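Local coordinates for rhamnonate dehydratase (Gibberella zeae PH-1, PDB 3FXG), which probably dehydrates L-rhamnonate to a 2-keto-3-deoxy sugar acid, as a magnesium-dependent member of the enolase superfamily, at residues Lys270-Glu275 / Leu292-Pro297; Leu363-Pro368 / Gly386-Pro391; Lys6-Ile11 / Ala104-Thr109. One frame throughout, in Å; residues are numbered along the deposited sequence.

Interaction 1 (Lys270-Glu275 / Leu292-Pro297). With MG (magnesium ion), chain I.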
# COMPACT_ATOMS: atom_id res chain seq x y z
N LYS A 270 9.83 21.64 -7.36
CA LYS A 270 10.51 21.45 -6.08
C LYS A 270 9.80 22.14 -4.91
O LYS A 270 9.36 23.28 -5.02
CB LYS A 270 11.95 21.95 -6.17
CG LYS A 270 12.81 21.22 -7.20
CD LYS A 270 14.30 21.43 -6.93
CE LYS A 270 14.78 22.78 -7.41
NZ LYS A 270 14.83 22.84 -8.89
N PHE A 271 9.72 21.42 -3.80
CA PHE A 271 9.10 21.94 -2.58
C PHE A 271 10.05 21.71 -1.41
O PHE A 271 10.76 20.70 -1.37
CB PHE A 271 7.77 21.23 -2.33
CG PHE A 271 6.73 21.55 -3.35
CD1 PHE A 271 5.98 22.72 -3.25
CD2 PHE A 271 6.56 20.73 -4.46
CE1 PHE A 271 5.07 23.07 -4.25
CE2 PHE A 271 5.65 21.08 -5.47
CZ PHE A 271 4.91 22.25 -5.36
N THR A 272 10.08 22.65 -0.47
CA THR A 272 10.96 22.55 0.69
C THR A 272 10.22 22.98 1.95
O THR A 272 9.15 23.58 1.87
CB THR A 272 12.20 23.46 0.54
OG1 THR A 272 11.82 24.83 0.76
CG2 THR A 272 12.79 23.34 -0.87
N THR A 273 10.79 22.66 3.10
CA THR A 273 10.20 23.03 4.38
C THR A 273 11.10 22.53 5.50
O THR A 273 12.14 21.92 5.24
CB THR A 273 8.79 22.42 4.57
OG1 THR A 273 8.18 22.96 5.74
CG2 THR A 273 8.88 20.90 4.71
N GLY A 274 10.72 22.82 6.74
CA GLY A 274 11.49 22.33 7.87
C GLY A 274 12.00 23.32 8.91
O GLY A 274 12.41 22.89 9.99
N GLU A 275 11.99 24.62 8.63
CA GLU A 275 12.50 25.55 9.62
C GLU A 275 11.71 25.53 10.92
O GLU A 275 12.22 25.92 11.97
CB GLU A 275 12.60 26.97 9.06
CG GLU A 275 11.29 27.65 8.71
CD GLU A 275 11.53 28.93 7.92
OE1 GLU A 275 11.06 30.01 8.35
OE2 GLU A 275 12.19 28.84 6.86
N LEU A 292 9.92 16.01 -0.33
CA LEU A 292 10.54 17.31 -0.15
C LEU A 292 11.94 17.26 -0.75
O LEU A 292 12.74 16.39 -0.42
CB LEU A 292 10.61 17.67 1.34
CG LEU A 292 9.23 17.93 1.96
CD1 LEU A 292 9.33 17.87 3.47
CD2 LEU A 292 8.69 19.27 1.49
N ASP A 293 12.22 18.20 -1.65
CA ASP A 293 13.51 18.25 -2.33
C ASP A 293 14.63 18.77 -1.44
O ASP A 293 15.81 18.49 -1.69
CB ASP A 293 13.38 19.12 -3.57
CG ASP A 293 12.34 18.59 -4.52
OD1 ASP A 293 12.72 17.82 -5.43
OD2 ASP A 293 11.15 18.91 -4.33
N ILE A 294 14.26 19.53 -0.42
CA ILE A 294 15.22 20.08 0.52
C ILE A 294 14.58 20.25 1.90
O ILE A 294 13.44 20.70 2.00
CB ILE A 294 15.71 21.49 0.08
CG1 ILE A 294 16.32 21.44 -1.31
CG2 ILE A 294 16.74 22.02 1.08
CD1 ILE A 294 16.77 22.80 -1.82
N ILE A 295 15.30 19.87 2.95
CA ILE A 295 14.77 20.07 4.29
C ILE A 295 15.59 21.22 4.86
O ILE A 295 16.80 21.31 4.62
CB ILE A 295 14.85 18.79 5.17
CG1 ILE A 295 16.29 18.32 5.33
CG2 ILE A 295 13.99 17.70 4.54
CD1 ILE A 295 16.42 17.16 6.31
N GLN A 296 14.94 22.10 5.62
CA GLN A 296 15.59 23.30 6.12
C GLN A 296 15.47 23.60 7.61
O GLN A 296 14.79 24.55 8.00
CB GLN A 296 15.06 24.49 5.32
CG GLN A 296 15.10 24.25 3.81
CD GLN A 296 14.23 25.22 3.03
OE1 GLN A 296 13.01 25.26 3.22
NE2 GLN A 296 14.84 26.00 2.15
N PRO A 297 16.14 22.82 8.46
CA PRO A 297 16.04 23.08 9.89
C PRO A 297 16.82 24.33 10.28
O PRO A 297 17.74 24.74 9.56
CB PRO A 297 16.65 21.83 10.51
CG PRO A 297 17.72 21.48 9.53
CD PRO A 297 17.00 21.66 8.20
MG MG I . 11.77 30.07 5.05
O HOH W 1 11.43 25.95 5.84
O HOH W 2 13.83 31.46 5.12
O HOH W 3 9.58 30.15 5.69
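Q296 reaches from the 292-297 segment across to T272 and T273, and its side chain can be followed atom by atom. CB and CG both pass the carbonyl oxygen of T273, CB at 3.9 Å from T273 O. CG lies beside the backbone N of Q296 (chi1 -49°), and the chain then runs extended until CD faces T272 OG1. At the tip, Q296 OE1 accepts from T272 OG1 at 2.8 Å, the hydroxyl standing well above the amide carbonyl plane. OE1 also receives a water that accepts from E275 N and donates to E275 OE2, while NE2 turns to E248. The amide is thus a second-shell link between two magnesium ligands: E275 OE2 binds the metal at 2.2 Å, and D222 and E248 supply the other protein ligands. G274, at a positive phi of 125° that favours glycine, makes the turn from strand to ligand.

Behind this end the backbones run parallel. Q296 N donates to T273 O (2.8 Å), whereas the bond from T273 N to I294 O is weak. Further back, D293 grips F271 twice: D293 N meets F271 O at 2.9 Å, and F271 N meets D293 OD2 at 2.9 Å from the anti side. OD2 also pairs with K263, and OD1 with S230 of a neighbouring subunit. The methyls T273 CG2 and L292 CD1 are pressed to 3.3 Å, tighter than usual.

The pair forms the two strands of a beta-alpha-beta crossover in the barrel. Helix 279-287 covers T273, L292 and I295 through L286, and helix 259-265 packs on F271 and L292. Within the sheet strand 246-248 runs next to 270-273, and its W246 packs on T272 and I294, on the face opposite T273 and I295.

Interaction 2 (Leu363-Pro368 / Gly386-Pro391)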
# COMPACT_ATOMS: atom_id res chain seq x y z
N LEU A 363 25.74 42.44 18.23
CA LEU A 363 26.08 41.60 19.37
C LEU A 363 27.54 41.15 19.27
O LEU A 363 28.25 41.07 20.27
CB LEU A 363 25.17 40.37 19.43
CG LEU A 363 25.44 39.35 20.54
CD1 LEU A 363 25.32 40.02 21.90
CD2 LEU A 363 24.46 38.20 20.44
N PHE A 364 27.97 40.86 18.04
CA PHE A 364 29.34 40.42 17.79
C PHE A 364 30.06 41.45 16.93
O PHE A 364 29.42 42.25 16.25
CB PHE A 364 29.33 39.06 17.09
CG PHE A 364 28.54 38.01 17.82
CD1 PHE A 364 28.96 37.57 19.08
CD2 PHE A 364 27.38 37.48 17.28
CE1 PHE A 364 28.22 36.62 19.78
CE2 PHE A 364 26.63 36.53 17.98
CZ PHE A 364 27.05 36.10 19.23
N ILE A 365 31.39 41.42 16.95
CA ILE A 365 32.17 42.38 16.17
C ILE A 365 32.82 41.80 14.92
O ILE A 365 33.31 42.55 14.07
CB ILE A 365 33.29 43.01 17.02
CG1 ILE A 365 34.29 41.93 17.44
CG2 ILE A 365 32.71 43.68 18.25
CD1 ILE A 365 35.41 42.43 18.34
N ASP A 366 32.81 40.48 14.79
CA ASP A 366 33.46 39.84 13.65
C ASP A 366 32.67 38.74 12.94
O ASP A 366 33.24 37.74 12.50
CB ASP A 366 34.80 39.25 14.11
CG ASP A 366 34.66 38.40 15.36
OD1 ASP A 366 33.51 38.13 15.77
OD2 ASP A 366 35.70 38.00 15.93
N GLU A 367 31.36 38.93 12.81
CA GLU A 367 30.55 37.93 12.13
C GLU A 367 30.93 37.91 10.65
O GLU A 367 30.96 38.96 10.00
CB GLU A 367 29.06 38.27 12.27
CG GLU A 367 28.11 37.19 11.78
CD GLU A 367 26.66 37.66 11.74
OE1 GLU A 367 26.17 38.18 12.77
OE2 GLU A 367 26.02 37.51 10.68
N PRO A 368 31.27 36.73 10.10
CA PRO A 368 31.63 36.66 8.68
C PRO A 368 30.36 36.84 7.85
O PRO A 368 29.37 36.15 8.07
CB PRO A 368 32.23 35.27 8.55
CG PRO A 368 31.45 34.48 9.56
CD PRO A 368 31.41 35.42 10.75
N GLY A 386 33.85 31.16 16.16
CA GLY A 386 34.53 32.39 15.78
C GLY A 386 33.86 33.73 16.00
O GLY A 386 34.24 34.73 15.38
N LEU A 387 32.87 33.78 16.88
CA LEU A 387 32.17 35.03 17.16
C LEU A 387 32.67 35.66 18.45
O LEU A 387 32.74 35.00 19.49
CB LEU A 387 30.66 34.78 17.24
CG LEU A 387 30.00 34.33 15.94
CD1 LEU A 387 28.58 33.88 16.21
CD2 LEU A 387 30.03 35.46 14.93
N THR A 388 33.03 36.94 18.38
CA THR A 388 33.53 37.65 19.54
C THR A 388 32.51 38.71 19.97
O THR A 388 32.13 39.57 19.19
CB THR A 388 34.87 38.34 19.23
OG1 THR A 388 34.68 39.29 18.18
CG2 THR A 388 35.88 37.32 18.76
N ILE A 389 32.08 38.62 21.22
CA ILE A 389 31.10 39.54 21.76
C ILE A 389 31.59 40.99 21.75
O ILE A 389 32.72 41.29 22.15
CB ILE A 389 30.70 39.14 23.19
CG1 ILE A 389 30.01 37.77 23.16
CG2 ILE A 389 29.77 40.19 23.79
CD1 ILE A 389 29.61 37.25 24.52
N ASN A 390 30.73 41.87 21.27
CA ASN A 390 31.02 43.30 21.20
C ASN A 390 30.95 43.86 22.62
O ASN A 390 29.90 43.83 23.26
CB ASN A 390 29.99 43.98 20.30
CG ASN A 390 30.13 45.48 20.26
OD1 ASN A 390 31.10 46.04 20.78
ND2 ASN A 390 29.17 46.15 19.64
N PRO A 391 32.08 44.38 23.14
CA PRO A 391 32.13 44.94 24.50
C PRO A 391 30.98 45.91 24.78
O PRO A 391 30.42 45.92 25.87
CB PRO A 391 33.49 45.64 24.53
CG PRO A 391 34.32 44.76 23.66
CD PRO A 391 33.39 44.50 22.48
O HOH W 4 34.66 35.61 12.98
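The F364 ring is sandwiched between L387, from the other segment, and its own chain neighbour L363. L363 CG stands over the centre of one face; on the opposite face L387 CB lies toward the rim, 3.7 Å above the ring plane, in a CH-pi contact. L387 CD1 continues across that face to F364 CE2, also at 3.7 Å. The edge is lined by backbone, with T388 C and I389 N close to the ring plane, and I389 CG1 comes to 4.0 Å from F364 CE1.

Two backbone bonds hold the segments beside this ring. N390 N donates to L363 O at 2.8 Å in an almost straight bond (176°), and I365 N donates to T388 O at 3.0 Å. They flank a single bridge between F364 and I389 in chains that run roughly antiparallel, without becoming a regular strand pair. As a worked example of domain packing, the site is instructive: these loops lie before and after strand 374-376, at the end of the enolase-type barrel domain, yet F364 and I389 press on F80 of strand 78-84, in the antiparallel sheet of the capping domain. L387 meanwhile rests on P329 and Y330 of helix 329-335.

Beyond the ring, D366 turns its carboxylate back to T388. CG sits between the backbone N and the carbonyl carbon (chi1 50°), and OD1 takes T388 N at 2.9 Å with its syn lone pair; the T388 hydroxyl also lies near OD2, but its position is doubtful. A water donates to both D366 O and G386 O. At the other end N390 is the N-cap of helix 391-394, its OD1 accepting from A392 N while ND2 donates to D362 O.

Interaction 3 (Lys6-Ile11 / Ala104-Thr109)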
# COMPACT_ATOMS: atom_id res chain seq x y z
N LYS A 6 44.53 13.64 27.10
CA LYS A 6 44.25 15.01 27.51
C LYS A 6 43.29 15.10 28.70
O LYS A 6 42.28 14.39 28.75
CB LYS A 6 43.68 15.78 26.32
CG LYS A 6 43.53 17.28 26.52
CD LYS A 6 42.97 17.93 25.27
CE LYS A 6 42.91 19.45 25.40
NZ LYS A 6 42.10 19.89 26.57
N ASP A 7 43.63 15.96 29.65
CA ASP A 7 42.78 16.18 30.82
C ASP A 7 41.88 17.34 30.40
O ASP A 7 42.28 18.50 30.49
CB ASP A 7 43.62 16.58 32.03
CG ASP A 7 42.79 16.69 33.30
OD1 ASP A 7 43.31 17.24 34.29
OD2 ASP A 7 41.63 16.23 33.30
N PHE A 8 40.68 17.02 29.93
CA PHE A 8 39.74 18.03 29.46
C PHE A 8 38.99 18.71 30.60
O PHE A 8 38.49 18.06 31.51
CB PHE A 8 38.73 17.39 28.51
CG PHE A 8 38.40 18.23 27.30
CD1 PHE A 8 39.22 18.21 26.18
CD2 PHE A 8 37.28 19.06 27.30
CE1 PHE A 8 38.93 18.99 25.06
CE2 PHE A 8 36.98 19.84 26.19
CZ PHE A 8 37.81 19.81 25.07
N PRO A 9 38.89 20.05 30.55
CA PRO A 9 38.17 20.77 31.61
C PRO A 9 36.68 20.46 31.62
O PRO A 9 36.06 20.29 30.57
CB PRO A 9 38.46 22.24 31.28
CG PRO A 9 38.63 22.23 29.79
CD PRO A 9 39.45 20.98 29.56
N LYS A 10 36.11 20.37 32.82
CA LYS A 10 34.68 20.09 32.99
C LYS A 10 33.90 21.40 33.00
O LYS A 10 34.49 22.48 33.08
CB LYS A 10 34.43 19.36 34.31
CG LYS A 10 35.11 18.00 34.45
CD LYS A 10 34.54 16.98 33.48
CE LYS A 10 34.74 15.56 34.00
NZ LYS A 10 36.17 15.24 34.25
N ILE A 11 32.58 21.31 32.91
CA ILE A 11 31.74 22.51 32.94
C ILE A 11 31.68 23.01 34.37
O ILE A 11 31.35 22.26 35.29
CB ILE A 11 30.31 22.22 32.46
CG1 ILE A 11 30.32 21.83 30.98
CG2 ILE A 11 29.42 23.43 32.70
CD1 ILE A 11 28.97 21.33 30.47
N ALA A 104 29.80 18.32 34.26
CA ALA A 104 29.88 17.39 33.13
C ALA A 104 31.05 17.67 32.19
O ALA A 104 31.58 18.77 32.14
CB ALA A 104 28.57 17.41 32.34
N ASP A 105 31.45 16.64 31.45
CA ASP A 105 32.52 16.76 30.47
C ASP A 105 31.81 17.33 29.24
O ASP A 105 30.90 16.70 28.70
CB ASP A 105 33.10 15.38 30.13
CG ASP A 105 34.35 15.45 29.28
OD1 ASP A 105 34.37 16.23 28.30
OD2 ASP A 105 35.33 14.74 29.59
N PRO A 106 32.22 18.52 28.79
CA PRO A 106 31.58 19.14 27.62
C PRO A 106 31.69 18.34 26.32
O PRO A 106 31.00 18.64 25.35
CB PRO A 106 32.26 20.50 27.53
CG PRO A 106 33.62 20.23 28.09
CD PRO A 106 33.32 19.36 29.28
N ARG A 107 32.56 17.33 26.30
CA ARG A 107 32.71 16.51 25.10
C ARG A 107 31.58 15.49 25.00
O ARG A 107 31.41 14.86 23.95
CB ARG A 107 34.06 15.80 25.11
CG ARG A 107 35.25 16.75 24.94
CD ARG A 107 36.57 16.02 25.13
NE ARG A 107 36.64 15.40 26.45
CZ ARG A 107 37.66 14.68 26.89
NH1 ARG A 107 38.72 14.48 26.12
NH2 ARG A 107 37.63 14.15 28.11
N ASN A 108 30.82 15.34 26.08
CA ASN A 108 29.70 14.39 26.10
C ASN A 108 28.46 15.02 25.47
O ASN A 108 27.39 15.07 26.09
CB ASN A 108 29.39 13.96 27.53
CG ASN A 108 30.48 13.07 28.12
OD1 ASN A 108 31.30 12.52 27.39
ND2 ASN A 108 30.48 12.92 29.44
N THR A 109 28.60 15.50 24.24
CA THR A 109 27.50 16.15 23.55
C THR A 109 26.30 15.23 23.35
O THR A 109 25.16 15.66 23.53
CB THR A 109 27.96 16.68 22.18
OG1 THR A 109 28.66 15.66 21.46
CG2 THR A 109 28.88 17.87 22.37
O HOH W 5 40.80 12.75 27.04
O HOH W 6 39.52 13.80 30.03
O HOH W 7 37.25 15.71 31.89
O HOH W 8 35.44 13.28 31.77
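F8 spreads its ring beneath the R107 side chain, where the leading loop of the capping domain meets an Asx turn made by D105 inside the type I turn D105-N108. The packing is face-on: R107 CD lies 3.5 Å from the F8 ring centroid, a CH-pi contact, with ring and guanidinium planes 8° apart. The guanidinium itself is shifted over F8 CB, which approaches R107 CZ at 3.3 Å. P106 CG touches the ring edge instead.

Ionic bonds hold the arginine flat. D105 grips it side-on, OD1 receiving R107 NE at 3.0 Å and OD2 receiving R107 NH2 at 2.8 Å, while OD1 also accepts from R107 N to close the Asx turn. R107 NH1 has a further partner in E150 of a neighbouring subunit, placing the contact at an assembly interface.

Across the segments one direct hydrogen bond forms, from I11 N to A104 O at 2.8 Å. Waters add further polar links: two connect K6 O with the R107 guanidinium, and another joins F8 O, K10 NZ and D105 OD2. P9 O, buried here without a polar partner in the model, lies 3.2 Å from P106 CD.

Read from the N terminus, the three contacts follow one another in series, none nested in or crossing another. Interaction 3 closes the longest loop, 92 residues holding the first three strands of the antiparallel sheet and helix 86-101, and so ties the start of the capping domain to the turn before helix 109-119. Interaction 1 then spans 16 residues around helix 279-287, joining neighbouring barrel strands at the metal site. Interaction 2 comes last, closing 17 residues around strand 374-376 where barrel loops meet the capping sheet. The centres of interactions 1 and 2 are 30 Å apart, on opposite sides of the chain's centre; interactions 2 and 3 lie 25 Å apart, centre to centre.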